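Long-range contacts in small ribosomal subunit biogenesis GTPase RsgA (Thermotoga maritima, PDB 1U0L), which probably assists late maturation of the 30S ribosomal subunit as a circularly permuted GTPase that slowly hydrolyses GTP: residues N187-G192 and L217-G222; I171-G176 and Y224-P229; R54-P59 and I67-H72. All blocks are in the same frame, centred on the assembly; numbering follows the deposited sequence.

Overall arrangement
From the N terminus, interaction 3 comes first: R54-P59 and I67-H72 close a short hairpin in the N-terminal OB domain, and it is complete before the other two begin. The GTPase domain then opens interaction 2 at I171-G176. The chain passes through the nucleotide-binding loop and helix 182-189 to N187-G192, where interaction 1 starts; L217-G222 closes it, and Y224-P229 closes interaction 2 around it. Interaction 2 joins two neighbouring parallel strands of the GTPase sheet, and interaction 1 ties the helix end to the turn at the sheet border. They meet where L217 N probably bonds V225 O. Across the domains, I171 CD1 packs against R54 NH1.

Interaction 1 (N187-G192 and L217-G222); sequences NAINPG and LKFDFG
I189 and N190, at the C-terminal end of helix 182-189, pack against F219, D220 and F221 in the type I beta turn F219-G222. The turn lies between strands 216-218 and 224-226 of the GTPase domain, and the helix is the one that follows its nucleotide-binding loop. I189 comes first along the chain. Its CG2, anti to the backbone N, reaches the edge of the F221 ring close to the ring plane, 3.6 Å from F221 CE2, and also meets F219 CE2 at 4.1 Å. The two rings also touch: F221 CZ lies over one face of F219, displaced toward the rim. Helix 160-167 adds K164 and L167 against both I189 and F221. N190, the first residue to leave helical geometry, carries the polar half of the contact. Its amide bridges two backbones. N190 ND2 turns back to donate to I189 O at 2.7 Å, while N190 OD1 accepts the N-H of D220 in the plane of the carbonyl, on a lone pair, with an N-H...O angle of 152°. With both ends engaged, the rotation of this buried amide is fixed. The D220 carboxylate plane stands 78° from it, so the two groups are far from stacked. N190 OD1 also sits at the edge of the F219 ring, near its plane, 3.8 Å from F219 CD2.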
loop_
_atom_site.group_PDB
_atom_site.type_symbol
_atom_site.label_atom_id
_atom_site.label_comp_id
_atom_site.label_asym_id
_atom_site.label_seq_id
_atom_site.Cartn_x
_atom_site.Cartn_y
_atom_site.Cartn_z
ATOM N N ASN A 187 15.921 1.985 -5.263
ATOM C CA ASN A 187 17.360 1.860 -5.436
ATOM C C ASN A 187 18.111 2.955 -4.707
ATOM O O ASN A 187 19.273 2.785 -4.358
ATOM C CB ASN A 187 17.722 1.867 -6.919
ATOM C CG ASN A 187 19.148 1.416 -7.165
ATOM O OD1 ASN A 187 20.092 2.169 -6.946
ATOM N ND2 ASN A 187 19.309 0.170 -7.602
ATOM N N ALA A 188 17.445 4.078 -4.480
ATOM C CA ALA A 188 18.053 5.194 -3.766
ATOM C C ALA A 188 18.116 4.868 -2.270
ATOM O O ALA A 188 19.039 5.293 -1.563
ATOM C CB ALA A 188 17.232 6.472 -3.993
ATOM N N ILE A 189 17.127 4.104 -1.804
ATOM C CA ILE A 189 17.019 3.702 -0.404
ATOM C C ILE A 189 17.980 2.575 -0.066
ATOM O O ILE A 189 18.534 2.517 1.037
ATOM C CB ILE A 189 15.603 3.206 -0.084
ATOM C CG1 ILE A 189 14.573 4.273 -0.464
ATOM C CG2 ILE A 189 15.497 2.886 1.391
ATOM C CD1 ILE A 189 13.139 3.765 -0.484
ATOM N N ASN A 190 18.167 1.674 -1.022
ATOM C CA ASN A 190 19.053 0.531 -0.844
ATOM C C ASN A 190 19.682 0.143 -2.168
ATOM O O ASN A 190 19.168 -0.735 -2.858
ATOM C CB ASN A 190 18.265 -0.670 -0.327
ATOM C CG ASN A 190 18.569 -0.996 1.114
ATOM O OD1 ASN A 190 18.407 -2.151 1.544
ATOM N ND2 ASN A 190 18.999 0.009 1.877
ATOM N N PRO A 191 20.800 0.778 -2.543
ATOM C CA PRO A 191 21.458 0.448 -3.811
ATOM C C PRO A 191 21.408 -1.047 -4.104
ATOM O O PRO A 191 21.788 -1.860 -3.263
ATOM C CB PRO A 191 22.874 0.957 -3.591
ATOM C CG PRO A 191 22.622 2.227 -2.837
ATOM C CD PRO A 191 21.560 1.810 -1.814
ATOM N N GLY A 192 20.919 -1.405 -5.287
ATOM C CA GLY A 192 20.823 -2.807 -5.651
ATOM C C GLY A 192 19.396 -3.310 -5.797
ATOM O O GLY A 192 19.091 -4.057 -6.726
ATOM N N LEU A 217 11.588 -7.986 -0.377
ATOM C CA LEU A 217 12.979 -7.602 -0.421
ATOM C C LEU A 217 13.314 -7.060 0.952
ATOM O O LEU A 217 12.604 -6.191 1.469
ATOM C CB LEU A 217 13.196 -6.534 -1.486
ATOM C CG LEU A 217 12.871 -7.015 -2.896
ATOM C CD1 LEU A 217 12.850 -5.836 -3.852
ATOM C CD2 LEU A 217 13.892 -8.060 -3.322
ATOM N N LYS A 218 14.384 -7.574 1.554
ATOM C CA LYS A 218 14.759 -7.121 2.878
ATOM C C LYS A 218 15.559 -5.833 2.787
ATOM O O LYS A 218 16.447 -5.700 1.945
ATOM C CB LYS A 218 15.582 -8.190 3.594
ATOM C CG LYS A 218 15.781 -7.918 5.079
ATOM C CD LYS A 218 16.782 -8.864 5.728
ATOM C CE LYS A 218 16.355 -10.324 5.629
ATOM N NZ LYS A 218 16.396 -10.853 4.231
ATOM N N PHE A 219 15.235 -4.881 3.652
ATOM C CA PHE A 219 15.946 -3.613 3.671
ATOM C C PHE A 219 17.182 -3.704 4.545
ATOM O O PHE A 219 17.203 -4.417 5.552
ATOM C CB PHE A 219 15.055 -2.491 4.210
ATOM C CG PHE A 219 14.156 -1.879 3.178
ATOM C CD1 PHE A 219 12.788 -1.756 3.414
ATOM C CD2 PHE A 219 14.674 -1.418 1.974
ATOM C CE1 PHE A 219 11.949 -1.184 2.467
ATOM C CE2 PHE A 219 13.844 -0.845 1.019
ATOM C CZ PHE A 219 12.480 -0.728 1.265
ATOM N N ASP A 220 18.207 -2.962 4.155
ATOM C CA ASP A 220 19.447 -2.913 4.904
ATOM C C ASP A 220 19.134 -2.677 6.370
ATOM O O ASP A 220 19.671 -3.345 7.250
ATOM C CB ASP A 220 20.304 -1.755 4.398
ATOM C CG ASP A 220 21.559 -2.222 3.717
ATOM O OD1 ASP A 220 21.631 -3.424 3.383
ATOM O OD2 ASP A 220 22.471 -1.389 3.508
ATOM N N PHE A 221 18.240 -1.724 6.606
ATOM C CA PHE A 221 17.858 -1.307 7.944
ATOM C C PHE A 221 16.719 -2.071 8.594
ATOM O O PHE A 221 16.121 -1.582 9.557
ATOM C CB PHE A 221 17.508 0.173 7.901
ATOM C CG PHE A 221 16.541 0.522 6.805
ATOM C CD1 PHE A 221 15.187 0.225 6.931
ATOM C CD2 PHE A 221 16.987 1.114 5.634
ATOM C CE1 PHE A 221 14.295 0.512 5.904
ATOM C CE2 PHE A 221 16.107 1.404 4.607
ATOM C CZ PHE A 221 14.757 1.103 4.740
ATOM N N GLY A 222 16.410 -3.259 8.086
ATOM C CA GLY A 222 15.338 -4.040 8.680
ATOM C C GLY A 222 13.972 -3.613 8.188
ATOM O O GLY A 222 13.590 -2.441 8.266
#

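Interaction 2 (I171-G176 and Y224-P229); sequences ISTMAG and YVVDTP
I171 pairs with Y224 and S172 with V225 as parallel strand neighbours, the short axes 33° apart and 4.4 Å at closest approach. S172 makes both backbone bonds of the pairing: its N-H goes to Y224 O, and S172 O takes V226 N at 2.9 Å, nearly along the C=O axis. The direct bonds of this pairing stop at V226; beyond it M174 O rests 3.4 Å from P229 CA, and M174 bonds the backbone of G230. On one face of the sheet I171 CG1 lies obliquely to the Y224 ring, 4.1 Å from Y224 CD1; the phenol hydroxyl beyond is held by E26. On the other face, M174 crosses V225, its CG 3.7 Å from V225 CG2, and L186 of helix 182-189 also packs on V225. T173 and V226 lie side by side pointing the same way, T173 CB 3.9 Å from V226 CG2. T173 OG1, anti to the backbone N (chi1 -172°), hydrogen-bonds a water that donates in turn to T228 O, so the water bridges T173 to the loop that follows strand 224-226. Strand 171-175 runs into the GTP-binding loop that starts at G176, whose carbonyl accepts from K182 NZ. D227, T228, P229 and G230 fit the DxxG (G3) signature of GTPases. Adjacent parallel strands delivering these two loops to the nucleotide, here GDP, are the hallmark of the P-loop GTPase fold.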
loop_
_atom_site.group_PDB
_atom_site.type_symbol
_atom_site.label_atom_id
_atom_site.label_comp_id
_atom_site.label_asym_id
_atom_site.label_seq_id
_atom_site.Cartn_x
_atom_site.Cartn_y
_atom_site.Cartn_z
ATOM N N ILE A 171 6.578 -3.998 6.668
ATOM C CA ILE A 171 6.544 -4.651 5.364
ATOM C C ILE A 171 5.826 -3.600 4.519
ATOM O O ILE A 171 4.674 -3.264 4.803
ATOM C CB ILE A 171 5.697 -5.950 5.381
ATOM C CG1 ILE A 171 6.413 -7.030 6.194
ATOM C CG2 ILE A 171 5.445 -6.435 3.948
ATOM C CD1 ILE A 171 5.788 -8.405 6.066
ATOM N N SER A 172 6.493 -3.059 3.504
ATOM C CA SER A 172 5.855 -2.022 2.703
ATOM C C SER A 172 5.614 -2.302 1.225
ATOM O O SER A 172 6.335 -3.074 0.596
ATOM C CB SER A 172 6.641 -0.714 2.835
ATOM O OG SER A 172 6.389 -0.091 4.083
ATOM N N THR A 173 4.578 -1.670 0.678
ATOM C CA THR A 173 4.276 -1.812 -0.741
ATOM C C THR A 173 4.270 -0.447 -1.438
ATOM O O THR A 173 3.618 0.500 -0.998
ATOM C CB THR A 173 2.928 -2.505 -0.989
ATOM O OG1 THR A 173 2.791 -2.762 -2.390
ATOM C CG2 THR A 173 1.775 -1.628 -0.526
ATOM N N MET A 174 5.023 -0.358 -2.526
ATOM C CA MET A 174 5.112 0.873 -3.294
ATOM C C MET A 174 3.876 0.958 -4.178
ATOM O O MET A 174 3.370 -0.063 -4.648
ATOM C CB MET A 174 6.371 0.862 -4.167
ATOM C CG MET A 174 7.625 0.426 -3.428
ATOM S SD MET A 174 8.887 1.671 -3.416
ATOM C CE MET A 174 8.110 2.881 -2.414
ATOM N N ALA A 175 3.388 2.173 -4.394
ATOM C CA ALA A 175 2.219 2.372 -5.242
ATOM C C ALA A 175 2.272 3.729 -5.945
ATOM O O ALA A 175 2.737 4.724 -5.381
ATOM C CB ALA A 175 0.964 2.247 -4.414
ATOM N N GLY A 176 1.804 3.757 -7.187
ATOM C CA GLY A 176 1.820 4.989 -7.953
ATOM C C GLY A 176 1.841 4.729 -9.446
ATOM O O GLY A 176 2.191 3.631 -9.880
ATOM N N TYR A 224 10.737 -4.898 5.120
ATOM C CA TYR A 224 10.666 -5.410 3.767
ATOM C C TYR A 224 9.797 -4.555 2.883
ATOM O O TYR A 224 8.920 -3.828 3.363
ATOM C CB TYR A 224 10.066 -6.803 3.721
ATOM C CG TYR A 224 10.693 -7.835 4.606
ATOM C CD1 TYR A 224 10.361 -7.918 5.962
ATOM C CD2 TYR A 224 11.527 -8.815 4.067
ATOM C CE1 TYR A 224 10.831 -8.962 6.753
ATOM C CE2 TYR A 224 12.002 -9.863 4.851
ATOM C CZ TYR A 224 11.645 -9.933 6.189
ATOM O OH TYR A 224 12.059 -11.004 6.936
ATOM N N VAL A 225 10.049 -4.664 1.583
ATOM C CA VAL A 225 9.251 -3.981 0.577
ATOM C C VAL A 225 8.963 -5.011 -0.506
ATOM O O VAL A 225 9.823 -5.822 -0.857
ATOM C CB VAL A 225 9.951 -2.751 -0.040
ATOM C CG1 VAL A 225 11.177 -3.170 -0.863
ATOM C CG2 VAL A 225 8.923 -1.976 -0.886
ATOM N N VAL A 226 7.743 -4.976 -1.023
ATOM C CA VAL A 226 7.326 -5.938 -2.026
ATOM C C VAL A 226 7.989 -5.835 -3.389
ATOM O O VAL A 226 8.399 -4.776 -3.844
ATOM C CB VAL A 226 5.790 -5.916 -2.205
ATOM C CG1 VAL A 226 5.320 -7.206 -2.857
ATOM C CG2 VAL A 226 5.109 -5.750 -0.849
ATOM N N ASP A 227 8.101 -7.006 -3.995
ATOM C CA ASP A 227 8.669 -7.259 -5.310
ATOM C C ASP A 227 8.092 -6.281 -6.318
ATOM O O ASP A 227 8.782 -5.415 -6.819
ATOM C CB ASP A 227 8.285 -8.686 -5.697
ATOM C CG ASP A 227 9.184 -9.275 -6.726
ATOM O OD1 ASP A 227 10.346 -8.835 -6.799
ATOM O OD2 ASP A 227 8.733 -10.196 -7.445
ATOM N N THR A 228 6.801 -6.438 -6.591
ATOM C CA THR A 228 6.074 -5.608 -7.542
ATOM C C THR A 228 5.287 -4.505 -6.807
ATOM O O THR A 228 5.249 -4.483 -5.574
ATOM C CB THR A 228 5.123 -6.497 -8.387
ATOM O OG1 THR A 228 3.876 -6.670 -7.707
ATOM C CG2 THR A 228 5.746 -7.886 -8.595
ATOM N N PRO A 229 4.661 -3.569 -7.553
ATOM C CA PRO A 229 3.900 -2.479 -6.923
ATOM C C PRO A 229 2.495 -2.844 -6.493
ATOM O O PRO A 229 1.894 -3.789 -7.019
ATOM C CB PRO A 229 3.891 -1.380 -7.989
ATOM C CG PRO A 229 5.029 -1.724 -8.877
ATOM C CD PRO A 229 4.946 -3.231 -8.956
HETATM O O HOH W 1 2.742 -4.904 -3.721
#

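Interaction 3 (R54-P59 and I67-H72); sequences RVEYTP and IENVLH
V55, Y57, I67 and V70 form the tightly packed face of this antiparallel hairpin, whose strand directions differ by 161°. V55 and V70 lie side by side, V55 CG1 3.7 Å from V70 CG2, and V55 CB meets I67 CG2 at 4.0 Å. Y57 sets its CB against I67 CA at 3.7 Å before the ring turns off toward the neighbouring strands. Between E56 and Y57 the register slips by one residue in a classic beta bulge: E68 and N69 both face E56, and E56 O accepts from two amides, N69 N at 3.1 Å and E68 N at 3.0 Å. The opposite face is looser, polar and partly exposed. E56 and N69 run alongside each other, but N69 ND2 and E56 OE2 make a weak bond at 3.5 Å, with carboxylate and amide planes 64° apart. Toward the tip of the hairpin T58 OG1 donates at 2.9 Å to E68 OE1, which receives it on its anti lone pair, away from the other carboxylate oxygen. The E68 chain bends at chi2 (-65°), which turns its CD away from an extended course, and the same oxygen forms a salt bridge with R39. An alanine at E68 would probably leave the R39 charge without its mate and the T58 hydroxyl free to turn. At the far end L71 CD2 lies 3.6 Å from R54 CB. In the N-terminal OB domain, strand 54-58 also bonds strand 11-19 through V55 with G13 and Y57 with R11, while strand 65-70 pairs with 33-38, and V23 and V25 of strand 22-27 pack on I67.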
loop_
_atom_site.group_PDB
_atom_site.type_symbol
_atom_site.label_atom_id
_atom_site.label_comp_id
_atom_site.label_asym_id
_atom_site.label_seq_id
_atom_site.Cartn_x
_atom_site.Cartn_y
_atom_site.Cartn_z
ATOM N N ARG A 54 3.254 -15.286 7.733
ATOM C CA ARG A 54 4.114 -15.706 8.829
ATOM C C ARG A 54 3.876 -17.200 9.024
ATOM O O ARG A 54 2.724 -17.647 9.063
ATOM C CB ARG A 54 3.744 -14.954 10.100
ATOM C CG ARG A 54 4.873 -14.125 10.666
ATOM C CD ARG A 54 5.107 -12.877 9.846
ATOM N NE ARG A 54 6.161 -12.038 10.410
ATOM C CZ ARG A 54 6.320 -10.753 10.113
ATOM N NH1 ARG A 54 5.488 -10.164 9.260
ATOM N NH2 ARG A 54 7.303 -10.056 10.667
ATOM N N VAL A 55 4.946 -17.981 9.134
ATOM C CA VAL A 55 4.782 -19.425 9.320
ATOM C C VAL A 55 5.765 -20.076 10.286
ATOM O O VAL A 55 6.818 -19.512 10.603
ATOM C CB VAL A 55 4.881 -20.189 7.973
ATOM C CG1 VAL A 55 3.743 -19.754 7.041
ATOM C CG2 VAL A 55 6.245 -19.958 7.337
ATOM N N GLU A 56 5.397 -21.266 10.759
ATOM C CA GLU A 56 6.241 -22.049 11.658
ATOM C C GLU A 56 6.511 -23.370 10.947
ATOM O O GLU A 56 5.580 -24.038 10.490
ATOM C CB GLU A 56 5.548 -22.256 13.006
ATOM C CG GLU A 56 4.069 -22.571 12.933
ATOM C CD GLU A 56 3.439 -22.636 14.312
ATOM O OE1 GLU A 56 3.905 -23.446 15.144
ATOM O OE2 GLU A 56 2.481 -21.878 14.567
ATOM N N TYR A 57 7.788 -23.729 10.842
ATOM C CA TYR A 57 8.202 -24.933 10.129
ATOM C C TYR A 57 9.213 -25.802 10.887
ATOM O O TYR A 57 9.685 -25.429 11.963
ATOM C CB TYR A 57 8.822 -24.512 8.797
ATOM C CG TYR A 57 10.117 -23.737 8.965
ATOM C CD1 TYR A 57 11.339 -24.291 8.584
ATOM C CD2 TYR A 57 10.121 -22.462 9.531
ATOM C CE1 TYR A 57 12.532 -23.598 8.761
ATOM C CE2 TYR A 57 11.308 -21.761 9.716
ATOM C CZ TYR A 57 12.514 -22.333 9.329
ATOM O OH TYR A 57 13.695 -21.638 9.515
ATOM N N THR A 58 9.543 -26.957 10.304
ATOM C CA THR A 58 10.510 -27.892 10.884
ATOM C C THR A 58 11.820 -27.776 10.106
ATOM O O THR A 58 11.867 -28.044 8.908
ATOM C CB THR A 58 10.019 -29.346 10.797
ATOM O OG1 THR A 58 8.793 -29.483 11.530
ATOM C CG2 THR A 58 11.065 -30.293 11.372
ATOM N N PRO A 59 12.902 -27.378 10.787
ATOM C CA PRO A 59 14.229 -27.205 10.186
ATOM C C PRO A 59 15.048 -28.456 9.885
ATOM O O PRO A 59 16.154 -28.594 10.408
ATOM C CB PRO A 59 14.955 -26.309 11.195
ATOM C CG PRO A 59 13.841 -25.676 12.002
ATOM C CD PRO A 59 12.876 -26.807 12.142
ATOM N N ILE A 67 6.895 -26.829 6.142
ATOM C CA ILE A 67 5.995 -25.899 6.801
ATOM C C ILE A 67 4.901 -26.621 7.564
ATOM O O ILE A 67 4.069 -27.314 6.982
ATOM C CB ILE A 67 5.382 -24.917 5.790
ATOM C CG1 ILE A 67 6.506 -24.158 5.071
ATOM C CG2 ILE A 67 4.475 -23.935 6.508
ATOM C CD1 ILE A 67 6.029 -23.173 4.034
ATOM N N GLU A 68 4.919 -26.449 8.881
ATOM C CA GLU A 68 3.951 -27.096 9.756
ATOM C C GLU A 68 2.654 -26.322 9.892
ATOM O O GLU A 68 1.589 -26.920 9.988
ATOM C CB GLU A 68 4.561 -27.328 11.143
ATOM C CG GLU A 68 5.738 -28.311 11.154
ATOM C CD GLU A 68 5.333 -29.730 10.770
ATOM O OE1 GLU A 68 6.230 -30.586 10.631
ATOM O OE2 GLU A 68 4.121 -29.991 10.612
ATOM N N ASN A 69 2.735 -24.996 9.901
ATOM C CA ASN A 69 1.526 -24.194 10.022
ATOM C C ASN A 69 1.703 -22.753 9.554
ATOM O O ASN A 69 2.809 -22.205 9.571
ATOM C CB ASN A 69 1.030 -24.227 11.471
ATOM C CG ASN A 69 -0.286 -23.503 11.656
ATOM O OD1 ASN A 69 -1.269 -23.778 10.960
ATOM N ND2 ASN A 69 -0.318 -22.572 12.600
ATOM N N VAL A 70 0.592 -22.155 9.128
ATOM C CA VAL A 70 0.553 -20.777 8.652
ATOM C C VAL A 70 -0.268 -19.918 9.610
ATOM O O VAL A 70 -1.458 -20.161 9.780
ATOM C CB VAL A 70 -0.108 -20.703 7.273
ATOM C CG1 VAL A 70 -0.144 -19.268 6.793
ATOM C CG2 VAL A 70 0.636 -21.583 6.297
ATOM N N LEU A 71 0.365 -18.918 10.220
ATOM C CA LEU A 71 -0.317 -18.021 11.159
ATOM C C LEU A 71 -1.442 -17.245 10.490
ATOM O O LEU A 71 -1.541 -17.224 9.266
ATOM C CB LEU A 71 0.664 -17.013 11.760
ATOM C CG LEU A 71 1.623 -17.420 12.878
ATOM C CD1 LEU A 71 2.463 -18.621 12.460
ATOM C CD2 LEU A 71 2.506 -16.216 13.205
ATOM N N HIS A 72 -2.283 -16.600 11.298
ATOM C CA HIS A 72 -3.396 -15.812 10.769
ATOM C C HIS A 72 -2.896 -14.464 10.252
ATOM O O HIS A 72 -2.085 -13.798 10.894
ATOM C CB HIS A 72 -4.473 -15.596 11.841
ATOM C CG HIS A 72 -5.107 -16.865 12.329
ATOM N ND1 HIS A 72 -4.513 -17.686 13.266
ATOM C CD2 HIS A 72 -6.287 -17.452 12.012
ATOM C CE1 HIS A 72 -5.302 -18.719 13.507
ATOM N NE2 HIS A 72 -6.384 -18.601 12.759
#